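Local structure of chromatin structure-remodeling complex subunit RSC2 (Saccharomyces cerevisiae, 4BB7) at residues A[66-71]-A[198-203]; A[77-82]-A[217-222]; A[181-186]-A[206-211]. The protein is a subunit of the ATP-dependent RSC complex, which remodels and positions nucleosomes, and contributes here the piece holding its histone H3-binding BAH domain. All blocks are in the same frame, centred on the assembly; numbering follows the deposited sequence.

Contact 1: A[66-71]-A[198-203]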
ATOM      1  N   TRP A  66      12.423  -4.125  -3.882  1.00 29.61           N
ATOM      2  CA  TRP A  66      13.619  -3.297  -3.978  1.00 28.88           C
ATOM      3  C   TRP A  66      14.905  -4.099  -3.841  1.00 26.36           C
ATOM      4  O   TRP A  66      14.958  -5.096  -3.122  1.00 29.11           O
ATOM      5  CB  TRP A  66      13.594  -2.186  -2.925  1.00 25.79           C
ATOM      6  CG  TRP A  66      12.635  -1.076  -3.235  1.00 27.48           C
ATOM      7  CD1 TRP A  66      11.892  -0.927  -4.369  1.00 34.37           C
ATOM      8  CD2 TRP A  66      12.316   0.040  -2.397  1.00 31.89           C
ATOM      9  NE1 TRP A  66      11.129   0.214  -4.290  1.00 34.40           N
ATOM     10  CE2 TRP A  66      11.372   0.827  -3.090  1.00 32.94           C
ATOM     11  CE3 TRP A  66      12.738   0.453  -1.128  1.00 27.31           C
ATOM     12  CZ2 TRP A  66      10.843   2.001  -2.558  1.00 32.67           C
ATOM     13  CZ3 TRP A  66      12.212   1.621  -0.603  1.00 33.62           C
ATOM     14  CH2 TRP A  66      11.275   2.381  -1.317  1.00 36.72           C
ATOM     15  N   TYR A  67      15.936  -3.652  -4.548  1.00 24.90           N
ATOM     16  CA  TYR A  67      17.279  -4.194  -4.410  1.00 26.73           C
ATOM     17  C   TYR A  67      18.243  -3.036  -4.184  1.00 26.08           C
ATOM     18  O   TYR A  67      18.341  -2.135  -5.015  1.00 24.95           O
ATOM     19  CB  TYR A  67      17.681  -4.977  -5.661  1.00 23.25           C
ATOM     20  CG  TYR A  67      16.985  -6.310  -5.809  1.00 26.07           C
ATOM     21  CD1 TYR A  67      15.604  -6.386  -5.955  1.00 31.15           C
ATOM     22  CD2 TYR A  67      17.710  -7.495  -5.825  1.00 31.40           C
ATOM     23  CE1 TYR A  67      14.962  -7.603  -6.097  1.00 25.61           C
ATOM     24  CE2 TYR A  67      17.078  -8.718  -5.971  1.00 32.45           C
ATOM     25  CZ  TYR A  67      15.705  -8.763  -6.104  1.00 29.73           C
ATOM     26  OH  TYR A  67      15.078  -9.976  -6.248  1.00 33.28           O
ATOM     27  N   TYR A  68      18.941  -3.055  -3.056  1.00 25.84           N
ATOM     28  CA  TYR A  68      19.834  -1.959  -2.695  1.00 27.68           C
ATOM     29  C   TYR A  68      21.164  -2.021  -3.438  1.00 27.20           C
ATOM     30  O   TYR A  68      21.598  -3.087  -3.874  1.00 26.79           O
ATOM     31  CB  TYR A  68      20.098  -1.955  -1.186  1.00 23.82           C
ATOM     32  CG  TYR A  68      18.925  -1.511  -0.344  1.00 25.94           C
ATOM     33  CD1 TYR A  68      17.784  -0.975  -0.931  1.00 30.55           C
ATOM     34  CD2 TYR A  68      18.963  -1.611   1.040  1.00 22.06           C
ATOM     35  CE1 TYR A  68      16.710  -0.561  -0.160  1.00 30.54           C
ATOM     36  CE2 TYR A  68      17.895  -1.201   1.819  1.00 29.07           C
ATOM     37  CZ  TYR A  68      16.770  -0.678   1.215  1.00 33.00           C
ATOM     38  OH  TYR A  68      15.705  -0.271   1.986  1.00 30.29           O
ATOM     39  N   ARG A  69      21.800  -0.864  -3.586  1.00 25.87           N
ATOM     40  CA  ARG A  69      23.176  -0.808  -4.047  1.00 25.72           C
ATOM     41  C   ARG A  69      24.044  -0.736  -2.797  1.00 27.25           C
ATOM     42  O   ARG A  69      23.548  -0.396  -1.723  1.00 22.14           O
ATOM     43  CB  ARG A  69      23.409   0.422  -4.922  1.00 24.69           C
ATOM     44  CG  ARG A  69      22.418   0.595  -6.059  1.00 28.06           C
ATOM     45  CD  ARG A  69      22.714   1.880  -6.814  1.00 37.53           C
ATOM     46  NE  ARG A  69      21.700   2.203  -7.813  1.00 38.19           N
ATOM     47  CZ  ARG A  69      21.859   2.035  -9.122  1.00 32.55           C
ATOM     48  NH1 ARG A  69      22.992   1.539  -9.597  1.00 28.12           N
ATOM     49  NH2 ARG A  69      20.884   2.364  -9.955  1.00 31.29           N
ATOM     50  N   PRO A  70      25.342  -1.057  -2.929  1.00 32.45           N
ATOM     51  CA  PRO A  70      26.251  -1.095  -1.776  1.00 27.74           C
ATOM     52  C   PRO A  70      26.183   0.167  -0.914  1.00 29.38           C
ATOM     53  O   PRO A  70      26.044   0.076   0.308  1.00 28.02           O
ATOM     54  CB  PRO A  70      27.630  -1.212  -2.429  1.00 27.04           C
ATOM     55  CG  PRO A  70      27.365  -1.902  -3.731  1.00 25.61           C
ATOM     56  CD  PRO A  70      26.029  -1.394  -4.190  1.00 26.13           C
ATOM     57  N   GLU A  71      26.281   1.332  -1.546  1.00 30.38           N
ATOM     58  CA  GLU A  71      26.279   2.598  -0.817  1.00 24.45           C
ATOM     59  C   GLU A  71      25.014   2.778   0.013  1.00 28.48           C
ATOM     60  O   GLU A  71      24.949   3.651   0.879  1.00 31.13           O
ATOM     61  CB  GLU A  71      26.432   3.775  -1.780  1.00 25.25           C
ATOM     62  CG  GLU A  71      25.327   3.874  -2.824  1.00 28.79           C
ATOM     63  CD  GLU A  71      25.683   3.188  -4.138  1.00 39.17           C
ATOM     64  OE1 GLU A  71      26.545   2.281  -4.136  1.00 35.88           O
ATOM     65  OE2 GLU A  71      25.102   3.567  -5.180  1.00 39.92           O
ATOM     66  N   ASP A 198       9.733   7.197   0.834  1.00 37.02           N
ATOM     67  CA  ASP A 198       9.294   6.593  -0.418  1.00 38.26           C
ATOM     68  C   ASP A 198      10.501   6.190  -1.258  1.00 36.15           C
ATOM     69  O   ASP A 198      10.410   6.106  -2.481  1.00 38.78           O
ATOM     70  CB  ASP A 198       8.447   7.581  -1.223  1.00 38.55           C
ATOM     71  CG  ASP A 198       7.364   8.232  -0.394  1.00 46.12           C
ATOM     72  OD1 ASP A 198       6.883   7.594   0.566  1.00 53.29           O
ATOM     73  OD2 ASP A 198       6.991   9.384  -0.707  1.00 50.10           O
ATOM     74  N   ALA A 199      11.632   5.952  -0.599  1.00 34.31           N
ATOM     75  CA  ALA A 199      12.874   5.645  -1.297  1.00 35.93           C
ATOM     76  C   ALA A 199      13.858   4.907  -0.398  1.00 33.87           C
ATOM     77  O   ALA A 199      13.783   5.005   0.823  1.00 36.44           O
ATOM     78  CB  ALA A 199      13.504   6.923  -1.823  1.00 35.09           C
ATOM     79  N   PRO A 200      14.792   4.164  -1.006  1.00 33.83           N
ATOM     80  CA  PRO A 200      15.856   3.503  -0.245  1.00 32.98           C
ATOM     81  C   PRO A 200      16.648   4.545   0.535  1.00 33.10           C
ATOM     82  O   PRO A 200      16.474   5.736   0.286  1.00 27.55           O
ATOM     83  CB  PRO A 200      16.732   2.883  -1.338  1.00 28.24           C
ATOM     84  CG  PRO A 200      15.829   2.733  -2.513  1.00 32.48           C
ATOM     85  CD  PRO A 200      14.901   3.907  -2.451  1.00 29.36           C
ATOM     86  N   PRO A 201      17.516   4.107   1.460  1.00 30.17           N
ATOM     87  CA  PRO A 201      18.275   5.053   2.284  1.00 30.98           C
ATOM     88  C   PRO A 201      19.094   6.016   1.432  1.00 31.05           C
ATOM     89  O   PRO A 201      19.554   5.638   0.352  1.00 26.70           O
ATOM     90  CB  PRO A 201      19.212   4.142   3.088  1.00 35.28           C
ATOM     91  CG  PRO A 201      18.539   2.815   3.101  1.00 33.15           C
ATOM     92  CD  PRO A 201      17.858   2.708   1.769  1.00 29.43           C
ATOM     93  N   LEU A 202      19.270   7.244   1.913  1.00 27.11           N
ATOM     94  CA  LEU A 202      20.108   8.217   1.220  1.00 28.84           C
ATOM     95  C   LEU A 202      21.563   7.748   1.199  1.00 29.41           C
ATOM     96  O   LEU A 202      22.295   8.003   0.243  1.00 27.64           O
ATOM     97  CB  LEU A 202      20.003   9.593   1.883  1.00 30.81           C
ATOM     98  CG  LEU A 202      20.768  10.734   1.205  1.00 32.51           C
ATOM     99  CD1 LEU A 202      20.289  10.933  -0.230  1.00 30.66           C
ATOM    100  CD2 LEU A 202      20.635  12.027   1.998  1.00 33.35           C
ATOM    101  N   VAL A 203      21.974   7.064   2.262  1.00 27.59           N
ATOM    102  CA  VAL A 203      23.313   6.491   2.336  1.00 26.87           C
ATOM    103  C   VAL A 203      23.435   5.566   3.543  1.00 29.47           C
ATOM    104  O   VAL A 203      22.857   5.828   4.599  1.00 27.77           O
ATOM    105  CB  VAL A 203      24.404   7.581   2.405  1.00 28.69           C
ATOM    106  CG1 VAL A 203      24.243   8.417   3.660  1.00 25.05           C
ATOM    107  CG2 VAL A 203      25.794   6.955   2.348  1.00 22.86           C
TER

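Contact 2: A[77-82]-A[217-222]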
ATOM      1  N   VAL A  77      33.454  -2.030   6.909  1.00 24.75           N
ATOM      2  CA  VAL A  77      34.194  -1.119   6.049  1.00 21.82           C
ATOM      3  C   VAL A  77      35.078  -1.869   5.054  1.00 27.48           C
ATOM      4  O   VAL A  77      35.461  -1.326   4.015  1.00 23.07           O
ATOM      5  CB  VAL A  77      35.063  -0.170   6.886  1.00 24.75           C
ATOM      6  CG1 VAL A  77      36.189  -0.944   7.560  1.00 24.70           C
ATOM      7  CG2 VAL A  77      35.619   0.941   6.022  1.00 26.31           C
ATOM      8  N   ASP A  78      35.404  -3.118   5.368  1.00 24.63           N
ATOM      9  CA  ASP A  78      36.295  -3.890   4.511  1.00 24.38           C
ATOM     10  C   ASP A  78      35.537  -4.841   3.588  1.00 25.50           C
ATOM     11  O   ASP A  78      36.134  -5.754   3.010  1.00 19.60           O
ATOM     12  CB  ASP A  78      37.335  -4.652   5.340  1.00 19.72           C
ATOM     13  CG  ASP A  78      36.711  -5.689   6.250  1.00 26.96           C
ATOM     14  OD1 ASP A  78      35.637  -5.412   6.826  1.00 26.56           O
ATOM     15  OD2 ASP A  78      37.295  -6.787   6.388  1.00 27.07           O
ATOM     16  N   ARG A  79      34.230  -4.627   3.447  1.00 16.69           N
ATOM     17  CA  ARG A  79      33.437  -5.455   2.545  1.00 22.55           C
ATOM     18  C   ARG A  79      33.726  -5.142   1.074  1.00 26.89           C
ATOM     19  O   ARG A  79      33.911  -3.985   0.694  1.00 25.52           O
ATOM     20  CB  ARG A  79      31.938  -5.327   2.840  1.00 26.01           C
ATOM     21  CG  ARG A  79      31.084  -6.298   2.030  1.00 30.09           C
ATOM     22  CD  ARG A  79      29.723  -6.561   2.664  1.00 26.63           C
ATOM     23  NE  ARG A  79      28.944  -7.528   1.891  1.00 27.07           N
ATOM     24  CZ  ARG A  79      28.725  -8.788   2.259  1.00 30.32           C
ATOM     25  NH1 ARG A  79      29.217  -9.246   3.403  1.00 24.40           N
ATOM     26  NH2 ARG A  79      28.010  -9.593   1.484  1.00 25.54           N
ATOM     27  N   LEU A  80      33.771  -6.186   0.253  1.00 27.61           N
ATOM     28  CA  LEU A  80      34.012  -6.032  -1.176  1.00 28.63           C
ATOM     29  C   LEU A  80      32.726  -6.264  -1.963  1.00 29.61           C
ATOM     30  O   LEU A  80      31.810  -6.936  -1.485  1.00 28.56           O
ATOM     31  CB  LEU A  80      35.091  -7.009  -1.642  1.00 26.40           C
ATOM     32  CG  LEU A  80      36.475  -6.792  -1.036  1.00 30.43           C
ATOM     33  CD1 LEU A  80      37.420  -7.923  -1.418  1.00 24.21           C
ATOM     34  CD2 LEU A  80      37.027  -5.439  -1.467  1.00 28.22           C
ATOM     35  N   PHE A  81      32.667  -5.708  -3.168  1.00 23.94           N
ATOM     36  CA  PHE A  81      31.472  -5.797  -4.000  1.00 27.98           C
ATOM     37  C   PHE A  81      31.843  -5.989  -5.459  1.00 27.40           C
ATOM     38  O   PHE A  81      32.896  -5.537  -5.901  1.00 30.42           O
ATOM     39  CB  PHE A  81      30.631  -4.524  -3.871  1.00 25.31           C
ATOM     40  CG  PHE A  81      30.168  -4.235  -2.474  1.00 26.74           C
ATOM     41  CD1 PHE A  81      29.014  -4.821  -1.978  1.00 24.77           C
ATOM     42  CD2 PHE A  81      30.878  -3.368  -1.661  1.00 21.20           C
ATOM     43  CE1 PHE A  81      28.581  -4.554  -0.695  1.00 27.38           C
ATOM     44  CE2 PHE A  81      30.449  -3.093  -0.376  1.00 26.77           C
ATOM     45  CZ  PHE A  81      29.297  -3.687   0.109  1.00 27.13           C
ATOM     46  N   TYR A  82      30.976  -6.654  -6.212  1.00 28.46           N
ATOM     47  CA  TYR A  82      31.171  -6.769  -7.649  1.00 30.10           C
ATOM     48  C   TYR A  82      30.819  -5.445  -8.306  1.00 30.16           C
ATOM     49  O   TYR A  82      30.112  -4.622  -7.721  1.00 28.12           O
ATOM     50  CB  TYR A  82      30.304  -7.887  -8.230  1.00 29.76           C
ATOM     51  CG  TYR A  82      30.550  -9.233  -7.591  1.00 26.18           C
ATOM     52  CD1 TYR A  82      31.653 -10.001  -7.942  1.00 26.95           C
ATOM     53  CD2 TYR A  82      29.684  -9.733  -6.628  1.00 28.22           C
ATOM     54  CE1 TYR A  82      31.884 -11.233  -7.356  1.00 29.30           C
ATOM     55  CE2 TYR A  82      29.904 -10.963  -6.036  1.00 29.92           C
ATOM     56  CZ  TYR A  82      31.005 -11.707  -6.403  1.00 26.61           C
ATOM     57  OH  TYR A  82      31.226 -12.926  -5.811  1.00 28.04           O
ATOM     58  N   LEU A 217      33.271 -16.848   0.303  1.00 34.32           N
ATOM     59  CA  LEU A 217      32.567 -16.076  -0.715  1.00 32.69           C
ATOM     60  C   LEU A 217      33.385 -14.880  -1.189  1.00 30.91           C
ATOM     61  O   LEU A 217      32.981 -14.163  -2.108  1.00 27.75           O
ATOM     62  CB  LEU A 217      31.218 -15.605  -0.176  1.00 30.27           C
ATOM     63  CG  LEU A 217      30.356 -16.692   0.464  1.00 32.20           C
ATOM     64  CD1 LEU A 217      28.998 -16.129   0.840  1.00 32.43           C
ATOM     65  CD2 LEU A 217      30.204 -17.874  -0.473  1.00 28.20           C
ATOM     66  N   GLY A 218      34.538 -14.673  -0.558  1.00 38.00           N
ATOM     67  CA  GLY A 218      35.366 -13.512  -0.836  1.00 36.51           C
ATOM     68  C   GLY A 218      34.645 -12.226  -0.474  1.00 32.51           C
ATOM     69  O   GLY A 218      34.495 -11.331  -1.307  1.00 25.32           O
ATOM     70  N   GLU A 219      34.194 -12.134   0.773  1.00 30.17           N
ATOM     71  CA  GLU A 219      33.384 -11.000   1.203  1.00 32.95           C
ATOM     72  C   GLU A 219      34.226  -9.810   1.657  1.00 31.48           C
ATOM     73  O   GLU A 219      33.839  -8.654   1.450  1.00 26.98           O
ATOM     74  CB  GLU A 219      32.410 -11.415   2.314  1.00 22.63           C
ATOM     75  CG  GLU A 219      31.496 -12.568   1.929  1.00 27.93           C
ATOM     76  CD  GLU A 219      30.430 -12.850   2.974  1.00 30.24           C
ATOM     77  OE1 GLU A 219      29.535 -11.999   3.152  1.00 31.50           O
ATOM     78  OE2 GLU A 219      30.482 -13.923   3.612  1.00 24.19           O
ATOM     79  N   TYR A 220      35.379 -10.095   2.260  1.00 26.00           N
ATOM     80  CA  TYR A 220      36.161  -9.060   2.929  1.00 26.62           C
ATOM     81  C   TYR A 220      37.614  -8.972   2.459  1.00 28.67           C
ATOM     82  O   TYR A 220      38.245  -9.982   2.145  1.00 33.50           O
ATOM     83  CB  TYR A 220      36.088  -9.251   4.446  1.00 29.35           C
ATOM     84  CG  TYR A 220      34.675  -9.468   4.943  1.00 29.82           C
ATOM     85  CD1 TYR A 220      33.765  -8.420   4.970  1.00 23.12           C
ATOM     86  CD2 TYR A 220      34.247 -10.722   5.374  1.00 28.35           C
ATOM     87  CE1 TYR A 220      32.474  -8.607   5.414  1.00 26.48           C
ATOM     88  CE2 TYR A 220      32.949 -10.918   5.826  1.00 26.00           C
ATOM     89  CZ  TYR A 220      32.067  -9.852   5.840  1.00 27.96           C
ATOM     90  OH  TYR A 220      30.773 -10.019   6.280  1.00 27.93           O
ATOM     91  N   ALA A 221      38.133  -7.749   2.425  1.00 31.61           N
ATOM     92  CA  ALA A 221      39.458  -7.469   1.880  1.00 32.95           C
ATOM     93  C   ALA A 221      40.595  -7.858   2.828  1.00 31.82           C
ATOM     94  O   ALA A 221      41.758  -7.886   2.430  1.00 30.83           O
ATOM     95  CB  ALA A 221      39.567  -5.994   1.505  1.00 21.46           C
ATOM     96  N   THR A 222      40.252  -8.158   4.075  1.00 26.81           N
ATOM     97  CA  THR A 222      41.253  -8.415   5.101  1.00 25.58           C
ATOM     98  C   THR A 222      41.375  -9.896   5.425  1.00 30.00           C
ATOM     99  O   THR A 222      42.181 -10.292   6.265  1.00 29.97           O
ATOM    100  CB  THR A 222      40.921  -7.660   6.392  1.00 25.13           C
ATOM    101  OG1 THR A 222      39.621  -8.052   6.849  1.00 29.21           O
ATOM    102  CG2 THR A 222      40.925  -6.164   6.145  1.00 30.12           C
TER

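Contact 3: A[181-186]-A[206-211]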
ATOM      1  N   ALA A 181      36.237   8.593  12.726  1.00 40.27           N
ATOM      2  CA  ALA A 181      37.666   8.690  13.018  1.00 33.70           C
ATOM      3  C   ALA A 181      38.066   7.934  14.284  1.00 36.58           C
ATOM      4  O   ALA A 181      39.248   7.683  14.517  1.00 43.11           O
ATOM      5  CB  ALA A 181      38.089  10.148  13.115  1.00 30.97           C
ATOM      6  N   ASN A 182      37.082   7.567  15.100  1.00 36.64           N
ATOM      7  CA  ASN A 182      37.359   6.862  16.348  1.00 38.27           C
ATOM      8  C   ASN A 182      36.799   5.441  16.374  1.00 34.49           C
ATOM      9  O   ASN A 182      36.525   4.892  17.437  1.00 36.93           O
ATOM     10  CB  ASN A 182      36.826   7.658  17.541  1.00 42.43           C
ATOM     11  CG  ASN A 182      35.310   7.694  17.589  1.00 44.59           C
ATOM     12  OD1 ASN A 182      34.641   7.740  16.554  1.00 45.84           O
ATOM     13  ND2 ASN A 182      34.760   7.666  18.797  1.00 43.16           N
ATOM     14  N   ALA A 183      36.636   4.851  15.196  1.00 33.40           N
ATOM     15  CA  ALA A 183      36.089   3.505  15.078  1.00 32.11           C
ATOM     16  C   ALA A 183      36.963   2.452  15.759  1.00 30.27           C
ATOM     17  O   ALA A 183      38.177   2.606  15.860  1.00 30.53           O
ATOM     18  CB  ALA A 183      35.883   3.152  13.611  1.00 30.82           C
ATOM     19  N   THR A 184      36.330   1.382  16.231  1.00 35.77           N
ATOM     20  CA  THR A 184      37.041   0.233  16.785  1.00 37.03           C
ATOM     21  C   THR A 184      36.407  -1.050  16.257  1.00 37.53           C
ATOM     22  O   THR A 184      35.322  -1.014  15.672  1.00 31.39           O
ATOM     23  CB  THR A 184      37.000   0.210  18.330  1.00 35.57           C
ATOM     24  OG1 THR A 184      35.646   0.068  18.772  1.00 37.85           O
ATOM     25  CG2 THR A 184      37.593   1.484  18.910  1.00 34.83           C
ATOM     26  N   PRO A 185      37.087  -2.188  16.459  1.00 29.96           N
ATOM     27  CA  PRO A 185      36.561  -3.484  16.018  1.00 35.22           C
ATOM     28  C   PRO A 185      35.408  -3.983  16.890  1.00 36.69           C
ATOM     29  O   PRO A 185      34.885  -5.068  16.632  1.00 37.76           O
ATOM     30  CB  PRO A 185      37.769  -4.421  16.165  1.00 36.75           C
ATOM     31  CG  PRO A 185      38.956  -3.524  16.245  1.00 35.50           C
ATOM     32  CD  PRO A 185      38.470  -2.300  16.942  1.00 34.96           C
ATOM     33  N   HIS A 186      35.020  -3.211  17.901  1.00 32.01           N
ATOM     34  CA  HIS A 186      33.925  -3.616  18.776  1.00 33.40           C
ATOM     35  C   HIS A 186      32.825  -2.561  18.913  1.00 36.96           C
ATOM     36  O   HIS A 186      32.055  -2.581  19.874  1.00 31.34           O
ATOM     37  CB  HIS A 186      34.451  -4.008  20.158  1.00 39.60           C
ATOM     38  CG  HIS A 186      35.098  -2.882  20.901  1.00 40.84           C
ATOM     39  ND1 HIS A 186      36.461  -2.796  21.082  1.00 44.30           N
ATOM     40  CD2 HIS A 186      34.567  -1.795  21.510  1.00 39.80           C
ATOM     41  CE1 HIS A 186      36.742  -1.704  21.771  1.00 49.96           C
ATOM     42  NE2 HIS A 186      35.611  -1.079  22.044  1.00 45.54           N
ATOM     43  N   VAL A 206      29.331   2.393   7.520  1.00 27.88           N
ATOM     44  CA  VAL A 206      30.365   1.373   7.615  1.00 27.44           C
ATOM     45  C   VAL A 206      30.946   1.323   9.022  1.00 29.74           C
ATOM     46  O   VAL A 206      31.017   2.339   9.711  1.00 26.57           O
ATOM     47  CB  VAL A 206      31.496   1.613   6.600  1.00 26.08           C
ATOM     48  CG1 VAL A 206      30.975   1.465   5.180  1.00 27.05           C
ATOM     49  CG2 VAL A 206      32.108   2.985   6.805  1.00 28.70           C
ATOM     50  N   TYR A 207      31.353   0.131   9.445  1.00 26.80           N
ATOM     51  CA  TYR A 207      31.944  -0.052  10.762  1.00 25.08           C
ATOM     52  C   TYR A 207      33.106  -1.048  10.726  1.00 27.33           C
ATOM     53  O   TYR A 207      33.350  -1.696   9.711  1.00 25.72           O
ATOM     54  CB  TYR A 207      30.880  -0.496  11.763  1.00 29.43           C
ATOM     55  CG  TYR A 207      30.233  -1.820  11.434  1.00 26.75           C
ATOM     56  CD1 TYR A 207      29.309  -1.926  10.404  1.00 29.88           C
ATOM     57  CD2 TYR A 207      30.537  -2.963  12.161  1.00 28.00           C
ATOM     58  CE1 TYR A 207      28.709  -3.131  10.101  1.00 28.58           C
ATOM     59  CE2 TYR A 207      29.940  -4.175  11.868  1.00 30.10           C
ATOM     60  CZ  TYR A 207      29.028  -4.251  10.835  1.00 30.67           C
ATOM     61  OH  TYR A 207      28.434  -5.454  10.533  1.00 36.80           O
ATOM     62  N   MET A 208      33.818  -1.168  11.841  1.00 30.37           N
ATOM     63  CA  MET A 208      35.007  -2.015  11.900  1.00 29.15           C
ATOM     64  C   MET A 208      34.719  -3.357  12.576  1.00 33.11           C
ATOM     65  O   MET A 208      33.840  -3.463  13.429  1.00 31.92           O
ATOM     66  CB  MET A 208      36.146  -1.282  12.621  1.00 31.05           C
ATOM     67  CG  MET A 208      37.544  -1.604  12.089  1.00 34.66           C
ATOM     68  SD  MET A 208      38.859  -0.586  12.806  1.00 37.58           S
ATOM     69  CE  MET A 208      38.455   1.025  12.141  1.00 31.14           C
ATOM     70  N   ARG A 209      35.468  -4.383  12.187  1.00 34.00           N
ATOM     71  CA  ARG A 209      35.327  -5.706  12.782  1.00 33.72           C
ATOM     72  C   ARG A 209      36.634  -6.483  12.671  1.00 31.50           C
ATOM     73  O   ARG A 209      37.395  -6.296  11.723  1.00 34.73           O
ATOM     74  CB  ARG A 209      34.197  -6.486  12.099  1.00 36.08           C
ATOM     75  CG  ARG A 209      32.798  -6.134  12.585  1.00 35.01           C
ATOM     76  CD  ARG A 209      32.611  -6.505  14.054  1.00 36.01           C
ATOM     77  NE  ARG A 209      31.309  -6.092  14.573  1.00 35.65           N
ATOM     78  CZ  ARG A 209      31.054  -4.896  15.097  1.00 35.22           C
ATOM     79  NH1 ARG A 209      32.012  -3.983  15.174  1.00 29.47           N
ATOM     80  NH2 ARG A 209      29.838  -4.610  15.543  1.00 32.30           N
ATOM     81  N   PRO A 210      36.910  -7.354  13.648  1.00 28.74           N
ATOM     82  CA  PRO A 210      38.106  -8.194  13.518  1.00 34.07           C
ATOM     83  C   PRO A 210      38.027  -9.067  12.267  1.00 35.12           C
ATOM     84  O   PRO A 210      36.964  -9.592  11.938  1.00 34.33           O
ATOM     85  CB  PRO A 210      38.082  -9.053  14.791  1.00 31.59           C
ATOM     86  CG  PRO A 210      36.695  -8.902  15.354  1.00 31.63           C
ATOM     87  CD  PRO A 210      36.215  -7.555  14.929  1.00 29.11           C
ATOM     88  N   LYS A 211      39.147  -9.209  11.570  1.00 30.37           N
ATOM     89  CA  LYS A 211      39.182  -9.970  10.330  1.00 32.67           C
ATOM     90  C   LYS A 211      39.220 -11.474  10.590  1.00 35.97           C
ATOM     91  O   LYS A 211      39.608 -11.918  11.668  1.00 38.35           O
ATOM     92  CB  LYS A 211      40.382  -9.543   9.480  1.00 31.86           C
ATOM     93  CG  LYS A 211      41.729  -9.730  10.159  1.00 33.34           C
ATOM     94  CD  LYS A 211      42.311 -11.108   9.883  1.00 32.97           C
ATOM     95  CE  LYS A 211      43.616 -11.306  10.634  1.00 38.06           C
ATOM     96  NZ  LYS A 211      44.277 -12.601  10.302  1.00 43.90           N
TER
HETATM   97  O   HOH W   1      33.391   0.655  13.974  1.00 33.36           O

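Contact 1: A[66-71]-A[198-203]
In this BAH domain, the end of strand 60-68 carries two aromatic rings that receive a Pro-Pro pair from the loop 198-203, each proline lying over one ring. The indole of Trp-66, with CG anti to the carbonyl carbon (chi1 -74°), reaches the loop with the far corner of its six-membered ring. Pro-200 stands across it at about a right angle, its CD 4.2 Å from the centroid of that six-membered ring in a CH-pi contact. At the same corner, CH2 of Trp-66 touches CA of Ala-199 at 3.6 Å, meeting the backbone while the alanine methyl is turned away. Tyr-68 is turned in the same way, and CD of Pro-201 sits over its phenol ring, 4.0 Å from the centroid, while CB of Pro-200 meets CE1. Proline suits both places: its activated CD hydrogens face the pi clouds and its ring stiffens the loop. The polar ends look elsewhere, Trp-66 NE1 to His-95 and Tyr-68 OH to Glu-134. An alanine in place of Trp-66, without the indole under Pro-200 and its bond to His-95, would probably leave the loop less firmly held against the strand. Further along, Val-203 brings its CA to 3.6 Å from Glu-71 O, a CA-H...O contact.

Contact 2: A[77-82]-A[217-222]
Leu-217 and Gly-218 lead the loop 217-222 up to segment 77-82, whose weakly bonded strand 80-82 pairs antiparallel with strand 166-172. Gly-218 turns the chain with positive phi, a backbone shape that glycine adopts easily, and its carbonyl receives Lys-170. Glu-219 then grips twice. The backbone O of Glu-219 accepts the N-H of Leu-80 at 2.7 Å from N, nearly straight and in the carbonyl plane. Its side chain, extended beyond CG, runs alongside that of Arg-79 in the same direction, and OE1 of Glu-219 takes NH1 of Arg-79 at 2.8 Å in a salt bridge, with a weaker bond from NH2. The guanidinium and carboxylate planes stand 89° apart, so the two groups do not pair flat; NH1 meets OE1 from above the carboxylate plane. Tyr-220 forms a single beta bridge with Arg-79, and its CA points a hydrogen at Asp-78 O, 3.3 Å away. Its CB packs on the carboxylate of Asp-78, while the ring takes a cation-pi contact from Arg-76. Ala-221 donates its N-H to Asp-78 O at 2.9 Å, almost along the C=O axis, and its small CB rests against CD2 of Leu-80. Thr-222 closes the series: its OG1 donates at 2.7 Å to OD2 of Asp-78, which accepts with its anti lone pair. Arg-79 also has cation-pi partners in Phe-130 and Phe-139, so its largely buried charge is likely to be balanced by Glu-219 and spread over aromatic faces, which would tend to keep that carboxylate ionised.

Contact 3: A[181-186]-A[206-211]
The connection that follows the short strand 206-207 meets the loop 181-186 at the protein surface, where the two backbones come closest at Pro-185 and Arg-209. Met-208 points its CB toward the loop, close to Thr-184 O, and its chain bends at chi3 (-67°) so that the terminal CE touches CB of Ala-183 at 3.6 Å; a long flexible thioether can curl onto a methyl in this way. A water joins the backbones beside it, accepting from Met-208 N at 2.8 Å and donating to Thr-184 O at 3.1 Å. Two prolines meet next, CB of Pro-185 lying 3.7 Å from CD of Pro-210, with Pro-185 O also near that CD. Arg-209 starts away from the loop but doubles back through a bend at chi2 (-64°), bringing NH1 to 3.4 Å from Pro-185 O. Within its own segment NH1 makes a weak hydrogen bond to Met-208 O, NH2 is held by Asp-187 O, and CE2 of Tyr-207 covers one face of the guanidinium over its centre. Strand 206-207 pairs in parallel with strand 75-76, whose Arg-76 touches Tyr-207 and Arg-209, while Leu-179 packs on Met-208 and Pro-190 on Tyr-207.

How the contacts relate
The long region between strands 166-172 and 230-231 supplies one segment to contacts 1 and 2 and both to contact 3: it packs against the end of strand 60-68 and segment 77-82 in the first two, and against itself in the third. Contacts 1 and 2 have centres about 19 Å apart and touch where Pro-70 CG packs 3.8 Å from Phe-81 CD1. Contact 3, nested inside the loop that contact 2 closes, lies nearer to contact 2, about 15 Å between centres: Val-77 N lies 2.8 Å from Tyr-207 O, a probable hydrogen bond, and Thr-222 packs on Lys-211. Contacts 1 and 3 are about 23 Å apart between centres and adjoin only along the sequence. Burial falls from contact 1 to the surface at contact 3.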